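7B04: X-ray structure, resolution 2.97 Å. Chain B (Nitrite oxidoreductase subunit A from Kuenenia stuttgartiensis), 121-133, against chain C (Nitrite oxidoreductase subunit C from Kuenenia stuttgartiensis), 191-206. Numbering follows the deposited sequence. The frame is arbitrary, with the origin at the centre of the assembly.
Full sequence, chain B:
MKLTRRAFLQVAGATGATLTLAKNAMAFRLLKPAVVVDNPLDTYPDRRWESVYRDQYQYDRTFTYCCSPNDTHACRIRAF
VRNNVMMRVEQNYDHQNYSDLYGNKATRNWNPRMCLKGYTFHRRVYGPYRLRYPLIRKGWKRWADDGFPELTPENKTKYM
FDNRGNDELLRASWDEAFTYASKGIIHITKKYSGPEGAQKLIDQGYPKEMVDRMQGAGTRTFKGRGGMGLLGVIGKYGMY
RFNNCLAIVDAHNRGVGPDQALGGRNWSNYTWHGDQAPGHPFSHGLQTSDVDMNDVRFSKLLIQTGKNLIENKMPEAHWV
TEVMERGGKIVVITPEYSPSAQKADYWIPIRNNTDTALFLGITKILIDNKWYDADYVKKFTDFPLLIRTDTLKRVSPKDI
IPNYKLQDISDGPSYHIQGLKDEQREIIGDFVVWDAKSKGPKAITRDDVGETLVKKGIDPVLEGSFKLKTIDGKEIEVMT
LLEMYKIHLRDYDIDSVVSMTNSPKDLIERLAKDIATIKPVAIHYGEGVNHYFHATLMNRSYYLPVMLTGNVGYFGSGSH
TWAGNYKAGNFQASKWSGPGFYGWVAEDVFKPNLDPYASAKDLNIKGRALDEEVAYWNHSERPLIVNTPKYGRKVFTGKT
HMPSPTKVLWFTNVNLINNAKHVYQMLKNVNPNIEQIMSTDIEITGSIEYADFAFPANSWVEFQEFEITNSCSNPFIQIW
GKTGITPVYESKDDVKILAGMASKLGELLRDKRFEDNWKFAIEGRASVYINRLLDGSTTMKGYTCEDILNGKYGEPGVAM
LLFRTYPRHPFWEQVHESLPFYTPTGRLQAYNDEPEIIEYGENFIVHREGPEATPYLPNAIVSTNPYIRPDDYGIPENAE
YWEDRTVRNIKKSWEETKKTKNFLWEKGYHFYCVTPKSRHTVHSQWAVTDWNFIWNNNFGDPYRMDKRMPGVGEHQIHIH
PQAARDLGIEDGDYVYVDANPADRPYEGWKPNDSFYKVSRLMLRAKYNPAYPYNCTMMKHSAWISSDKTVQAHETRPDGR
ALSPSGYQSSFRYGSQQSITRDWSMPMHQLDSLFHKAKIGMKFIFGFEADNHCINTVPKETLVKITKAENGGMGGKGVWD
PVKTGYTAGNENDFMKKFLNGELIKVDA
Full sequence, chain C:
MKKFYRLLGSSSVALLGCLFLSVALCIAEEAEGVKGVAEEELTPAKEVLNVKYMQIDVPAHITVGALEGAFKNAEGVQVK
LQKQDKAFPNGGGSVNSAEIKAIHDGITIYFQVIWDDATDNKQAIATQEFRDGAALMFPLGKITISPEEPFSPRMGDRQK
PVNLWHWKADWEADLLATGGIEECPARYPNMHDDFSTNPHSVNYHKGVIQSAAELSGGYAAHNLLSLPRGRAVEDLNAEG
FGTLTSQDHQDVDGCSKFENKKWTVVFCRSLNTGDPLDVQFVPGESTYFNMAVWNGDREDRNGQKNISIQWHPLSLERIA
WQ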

# COMPACT_ATOMS: atom_id res chain seq x y z
N PHE B 121 9.82 2.05 -5.38
CA PHE B 121 9.87 1.63 -6.78
C PHE B 121 11.28 1.24 -7.21
O PHE B 121 11.46 0.35 -8.05
CB PHE B 121 9.34 2.72 -7.69
CG PHE B 121 9.36 2.35 -9.14
CD1 PHE B 121 8.79 1.16 -9.57
CD2 PHE B 121 9.99 3.15 -10.07
CE1 PHE B 121 8.83 0.80 -10.90
CE2 PHE B 121 10.03 2.80 -11.40
CZ PHE B 121 9.45 1.63 -11.81
N HIS B 122 12.29 1.91 -6.66
CA HIS B 122 13.68 1.60 -7.02
C HIS B 122 14.09 0.23 -6.51
O HIS B 122 15.01 -0.38 -7.07
CB HIS B 122 14.62 2.67 -6.49
CG HIS B 122 14.59 2.84 -5.00
ND1 HIS B 122 13.50 3.35 -4.32
CD2 HIS B 122 15.53 2.58 -4.05
CE1 HIS B 122 13.77 3.40 -3.03
NE2 HIS B 122 14.99 2.93 -2.85
N ARG B 123 13.46 -0.25 -5.45
CA ARG B 123 13.70 -1.63 -5.02
C ARG B 123 13.27 -2.63 -6.08
O ARG B 123 13.81 -3.73 -6.17
CB ARG B 123 12.96 -1.90 -3.71
CG ARG B 123 13.88 -1.98 -2.53
CD ARG B 123 14.57 -3.32 -2.50
NE ARG B 123 15.78 -3.30 -1.70
CZ ARG B 123 15.88 -3.89 -0.51
NH1 ARG B 123 16.99 -3.80 0.20
NH2 ARG B 123 14.82 -4.52 -0.01
N ARG B 124 12.30 -2.24 -6.90
CA ARG B 124 11.89 -3.08 -8.02
C ARG B 124 12.79 -2.83 -9.22
O ARG B 124 13.02 -3.73 -10.04
CB ARG B 124 10.44 -2.78 -8.40
CG ARG B 124 9.42 -3.11 -7.36
CD ARG B 124 8.07 -2.60 -7.83
NE ARG B 124 7.64 -3.35 -9.01
CZ ARG B 124 6.66 -2.96 -9.83
NH1 ARG B 124 6.34 -3.69 -10.89
NH2 ARG B 124 6.01 -1.83 -9.59
N VAL B 125 13.28 -1.60 -9.35
CA VAL B 125 14.11 -1.23 -10.49
C VAL B 125 15.43 -2.01 -10.47
O VAL B 125 15.85 -2.58 -11.48
CB VAL B 125 14.36 0.29 -10.47
CG1 VAL B 125 15.37 0.67 -11.53
CG2 VAL B 125 13.05 1.05 -10.67
N TYR B 126 16.07 -2.07 -9.31
CA TYR B 126 17.29 -2.86 -9.14
C TYR B 126 17.01 -4.18 -8.42
O TYR B 126 17.81 -4.62 -7.59
CB TYR B 126 18.35 -2.07 -8.39
CG TYR B 126 18.66 -0.70 -8.97
CD1 TYR B 126 19.51 -0.56 -10.06
CD2 TYR B 126 18.12 0.44 -8.41
CE1 TYR B 126 19.80 0.69 -10.58
CE2 TYR B 126 18.41 1.70 -8.92
CZ TYR B 126 19.25 1.81 -10.01
OH TYR B 126 19.53 3.06 -10.51
N GLY B 127 15.90 -4.84 -8.73
CA GLY B 127 15.47 -5.98 -7.96
C GLY B 127 15.74 -7.32 -8.61
O GLY B 127 16.16 -7.41 -9.77
N PRO B 128 15.50 -8.40 -7.86
CA PRO B 128 15.79 -9.75 -8.35
C PRO B 128 14.71 -10.34 -9.25
O PRO B 128 14.92 -11.42 -9.80
CB PRO B 128 15.92 -10.55 -7.05
CG PRO B 128 14.98 -9.87 -6.12
CD PRO B 128 15.02 -8.40 -6.47
N TYR B 129 13.57 -9.68 -9.39
CA TYR B 129 12.47 -10.16 -10.22
C TYR B 129 12.45 -9.48 -11.58
O TYR B 129 11.53 -9.71 -12.37
CB TYR B 129 11.14 -9.94 -9.50
CG TYR B 129 11.16 -10.40 -8.05
CD1 TYR B 129 11.20 -11.75 -7.73
CD2 TYR B 129 11.17 -9.48 -7.01
CE1 TYR B 129 11.23 -12.17 -6.42
CE2 TYR B 129 11.20 -9.89 -5.69
CZ TYR B 129 11.23 -11.24 -5.40
OH TYR B 129 11.26 -11.66 -4.09
N ARG B 130 13.45 -8.65 -11.84
CA ARG B 130 13.52 -7.83 -13.04
C ARG B 130 13.71 -8.66 -14.31
O ARG B 130 14.46 -9.64 -14.32
CB ARG B 130 14.67 -6.84 -12.90
CG ARG B 130 14.67 -5.76 -13.92
CD ARG B 130 13.68 -4.69 -13.54
NE ARG B 130 13.30 -3.90 -14.70
CZ ARG B 130 13.83 -2.72 -15.00
NH1 ARG B 130 13.43 -2.07 -16.07
NH2 ARG B 130 14.77 -2.20 -14.21
N LEU B 131 13.03 -8.24 -15.38
CA LEU B 131 13.32 -8.78 -16.70
C LEU B 131 14.62 -8.17 -17.21
O LEU B 131 14.86 -6.97 -17.09
CB LEU B 131 12.19 -8.46 -17.67
CG LEU B 131 10.99 -9.41 -17.73
CD1 LEU B 131 9.98 -8.92 -18.74
CD2 LEU B 131 11.45 -10.82 -18.08
N ARG B 132 15.48 -9.01 -17.78
CA ARG B 132 16.81 -8.57 -18.19
C ARG B 132 17.07 -8.64 -19.68
O ARG B 132 17.95 -7.92 -20.17
CB ARG B 132 17.89 -9.40 -17.47
CG ARG B 132 17.81 -9.35 -15.96
CD ARG B 132 19.00 -10.07 -15.33
NE ARG B 132 19.13 -11.44 -15.83
CZ ARG B 132 18.44 -12.47 -15.36
NH1 ARG B 132 17.57 -12.30 -14.38
NH2 ARG B 132 18.62 -13.68 -15.87
N TYR B 133 16.33 -9.46 -20.42
CA TYR B 133 16.59 -9.68 -21.84
C TYR B 133 15.38 -10.38 -22.44
O TYR B 133 14.60 -11.01 -21.72
CB TYR B 133 17.86 -10.52 -22.04
CG TYR B 133 17.98 -11.69 -21.08
CD1 TYR B 133 18.73 -11.60 -19.92
CD2 TYR B 133 17.33 -12.89 -21.34
CE1 TYR B 133 18.83 -12.66 -19.04
CE2 TYR B 133 17.43 -13.96 -20.47
CZ TYR B 133 18.18 -13.84 -19.32
OH TYR B 133 18.28 -14.91 -18.46
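Chain C 191-206: MHDDFSTNPHSVNYHK

Contacts over ring faces, rather than a hydrogen-bond ladder, characterise this contact; across 792 Å² of buried surface the one assigned hydrogen bond is weak. It runs from B:Arg123 NH1 to C:Asp193 OD1 at 3.3 Å with an angle of 143°, and belongs to a salt bridge in which NH1 of B:Arg123 lies 3.1 Å from OD2 of C:Asp193. The same arginine covers C:Phe195: its CZ stands 4.3 Å from the ring centroid, 20° off the normal, and its CD 4.0 Å from that centroid, 14° off. One side chain thus supplies both a cation-pi and a CH-pi contact.

Chain C approaches mainly as loop. Two type I turns, C:Phe195 to C:Asn198 and C:Asn198 to C:Ser201, share C:Asn198 and lead to a helix beginning at C:Asn203. Chain B is helical through B:Val125, then turns at B:Gly127 to B:Arg130. The CA atoms of B:Gly127 and C:Asp194 are 5.5 Å apart, and those of B:Pro128 and C:Asn198 5.4 Å, so the chain B turn packs closely against the chain C backbone at both points. The nearest CA partner of B:Tyr126 is C:Ser201, out of sequence with these, so no simple parallel or antiparallel register holds. With mostly irregular backbone, no helix crossing angle is assigned.

The edge of C:Phe195 meets chain B backbone, CE1 lying 3.1 Å from B:Tyr126 O. B:Tyr126 also forms an offset stack with C:His205, centroids 4.2 Å apart and planes at 14°, while its CB sits 3.6 Å from the histidine centroid. Within the turn, B:Pro128 CG packs 3.3 Å from C:Asp194 OD1, an oxygen that accepts a hydrogen bond from C:His192 NE2 at 2.8 Å.

Farther along, the B:Arg132 guanidinium lies flat on C:His200, centres 3.7 Å apart and planes at 9°. B:Arg132 NH1 approaches C:His200 NE2 to 3.4 Å, but the angle is too poor for a hydrogen bond, as face-on stacking implies.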

# COMPACT_ATOMS: atom_id res chain seq x y z
N MET C 191 17.17 -16.00 5.02
CA MET C 191 16.88 -14.61 4.73
C MET C 191 16.97 -14.31 3.24
O MET C 191 17.66 -15.00 2.48
CB MET C 191 17.83 -13.69 5.50
CG MET C 191 19.26 -13.70 5.01
SD MET C 191 20.28 -12.52 5.91
CE MET C 191 19.64 -10.96 5.29
N HIS C 192 16.25 -13.27 2.82
CA HIS C 192 16.34 -12.75 1.47
C HIS C 192 16.20 -11.24 1.50
O HIS C 192 15.31 -10.70 2.16
CB HIS C 192 15.26 -13.35 0.56
CG HIS C 192 15.20 -12.71 -0.80
ND1 HIS C 192 16.17 -12.92 -1.75
CD2 HIS C 192 14.30 -11.86 -1.35
CE1 HIS C 192 15.87 -12.23 -2.84
NE2 HIS C 192 14.74 -11.58 -2.62
N ASP C 193 17.09 -10.56 0.78
CA ASP C 193 17.05 -9.12 0.58
C ASP C 193 17.15 -8.84 -0.91
O ASP C 193 17.98 -9.45 -1.60
CB ASP C 193 18.19 -8.44 1.35
CG ASP C 193 18.07 -6.94 1.39
OD1 ASP C 193 17.26 -6.43 2.19
OD2 ASP C 193 18.79 -6.26 0.63
N ASP C 194 16.31 -7.93 -1.41
CA ASP C 194 16.26 -7.70 -2.84
C ASP C 194 17.50 -7.03 -3.41
O ASP C 194 17.68 -7.02 -4.63
CB ASP C 194 15.02 -6.88 -3.20
CG ASP C 194 13.74 -7.69 -3.11
OD1 ASP C 194 13.82 -8.94 -3.16
OD2 ASP C 194 12.64 -7.09 -3.02
N PHE C 195 18.37 -6.47 -2.56
CA PHE C 195 19.64 -5.92 -3.02
C PHE C 195 20.83 -6.76 -2.59
O PHE C 195 21.66 -7.13 -3.43
CB PHE C 195 19.81 -4.48 -2.50
CG PHE C 195 18.96 -3.47 -3.20
CD1 PHE C 195 18.26 -3.81 -4.35
CD2 PHE C 195 18.88 -2.17 -2.74
CE1 PHE C 195 17.49 -2.87 -5.01
CE2 PHE C 195 18.11 -1.23 -3.40
CZ PHE C 195 17.42 -1.58 -4.53
N SER C 196 20.94 -7.07 -1.30
CA SER C 196 22.11 -7.79 -0.83
C SER C 196 22.08 -9.26 -1.24
O SER C 196 23.15 -9.87 -1.32
CB SER C 196 22.25 -7.66 0.69
OG SER C 196 21.24 -8.38 1.38
N THR C 197 20.92 -9.87 -1.44
CA THR C 197 20.90 -11.31 -1.80
C THR C 197 20.51 -11.50 -3.26
O THR C 197 20.05 -12.55 -3.57
CB THR C 197 20.09 -12.17 -0.83
OG1 THR C 197 18.97 -11.46 -0.31
CG2 THR C 197 20.89 -12.61 0.37
N ASN C 198 20.69 -10.48 -4.09
CA ASN C 198 20.34 -10.50 -5.53
C ASN C 198 21.53 -11.01 -6.35
O ASN C 198 22.55 -10.36 -6.34
CB ASN C 198 20.12 -9.07 -5.97
CG ASN C 198 19.59 -8.91 -7.36
OD1 ASN C 198 19.79 -9.72 -8.23
ND2 ASN C 198 18.91 -7.82 -7.59
N PRO C 199 21.44 -12.16 -7.03
CA PRO C 199 22.53 -12.67 -7.86
C PRO C 199 22.73 -11.89 -9.15
O PRO C 199 23.72 -12.12 -9.84
CB PRO C 199 22.11 -14.11 -8.14
CG PRO C 199 21.05 -14.43 -7.11
CD PRO C 199 20.35 -13.13 -6.90
N HIS C 200 21.82 -10.97 -9.48
CA HIS C 200 21.87 -10.23 -10.73
C HIS C 200 22.23 -8.77 -10.52
O HIS C 200 22.05 -7.96 -11.43
CB HIS C 200 20.54 -10.31 -11.46
CG HIS C 200 20.05 -11.71 -11.66
ND1 HIS C 200 20.60 -12.55 -12.61
CD2 HIS C 200 19.08 -12.42 -11.04
CE1 HIS C 200 19.98 -13.72 -12.56
NE2 HIS C 200 19.06 -13.67 -11.62
N SER C 201 22.74 -8.41 -9.34
CA SER C 201 23.02 -7.01 -9.04
C SER C 201 24.05 -6.44 -10.00
O SER C 201 25.12 -7.02 -10.20
CB SER C 201 23.51 -6.87 -7.60
OG SER C 201 22.44 -7.13 -6.68
N VAL C 202 23.74 -5.26 -10.54
CA VAL C 202 24.67 -4.58 -11.43
C VAL C 202 25.87 -4.09 -10.64
O VAL C 202 25.81 -3.93 -9.41
CB VAL C 202 23.95 -3.43 -12.15
CG1 VAL C 202 24.75 -2.97 -13.36
CG2 VAL C 202 22.57 -3.89 -12.58
N ASN C 203 26.98 -3.87 -11.34
CA ASN C 203 28.25 -3.61 -10.67
C ASN C 203 28.20 -2.31 -9.88
O ASN C 203 28.53 -2.27 -8.69
CB ASN C 203 29.38 -3.53 -11.72
CG ASN C 203 30.09 -4.83 -11.94
OD1 ASN C 203 29.90 -5.80 -11.20
ND2 ASN C 203 30.89 -4.87 -12.99
N TYR C 204 27.73 -1.24 -10.52
CA TYR C 204 27.71 0.08 -9.90
C TYR C 204 26.63 0.23 -8.85
O TYR C 204 26.75 1.07 -7.95
CB TYR C 204 27.53 1.16 -10.97
CG TYR C 204 26.31 1.00 -11.84
CD1 TYR C 204 26.41 0.49 -13.13
CD2 TYR C 204 25.06 1.37 -11.38
CE1 TYR C 204 25.29 0.36 -13.93
CE2 TYR C 204 23.94 1.24 -12.17
CZ TYR C 204 24.06 0.73 -13.44
OH TYR C 204 22.94 0.60 -14.24
N HIS C 205 25.54 -0.55 -8.94
CA HIS C 205 24.50 -0.46 -7.93
C HIS C 205 25.00 -1.00 -6.60
O HIS C 205 24.95 -0.31 -5.58
CB HIS C 205 23.25 -1.23 -8.37
CG HIS C 205 22.15 -1.22 -7.34
ND1 HIS C 205 21.83 -2.33 -6.58
CD2 HIS C 205 21.32 -0.22 -6.94
CE1 HIS C 205 20.84 -2.02 -5.76
NE2 HIS C 205 20.52 -0.75 -5.96
N LYS C 206 25.49 -2.23 -6.60
CA LYS C 206 26.04 -2.83 -5.38
C LYS C 206 27.23 -2.03 -4.85
O LYS C 206 27.43 -1.94 -3.63
CB LYS C 206 26.45 -4.28 -5.65
CG LYS C 206 26.63 -5.13 -4.40
CD LYS C 206 26.79 -6.60 -4.81
CE LYS C 206 26.42 -7.54 -3.68
NZ LYS C 206 25.40 -8.54 -4.12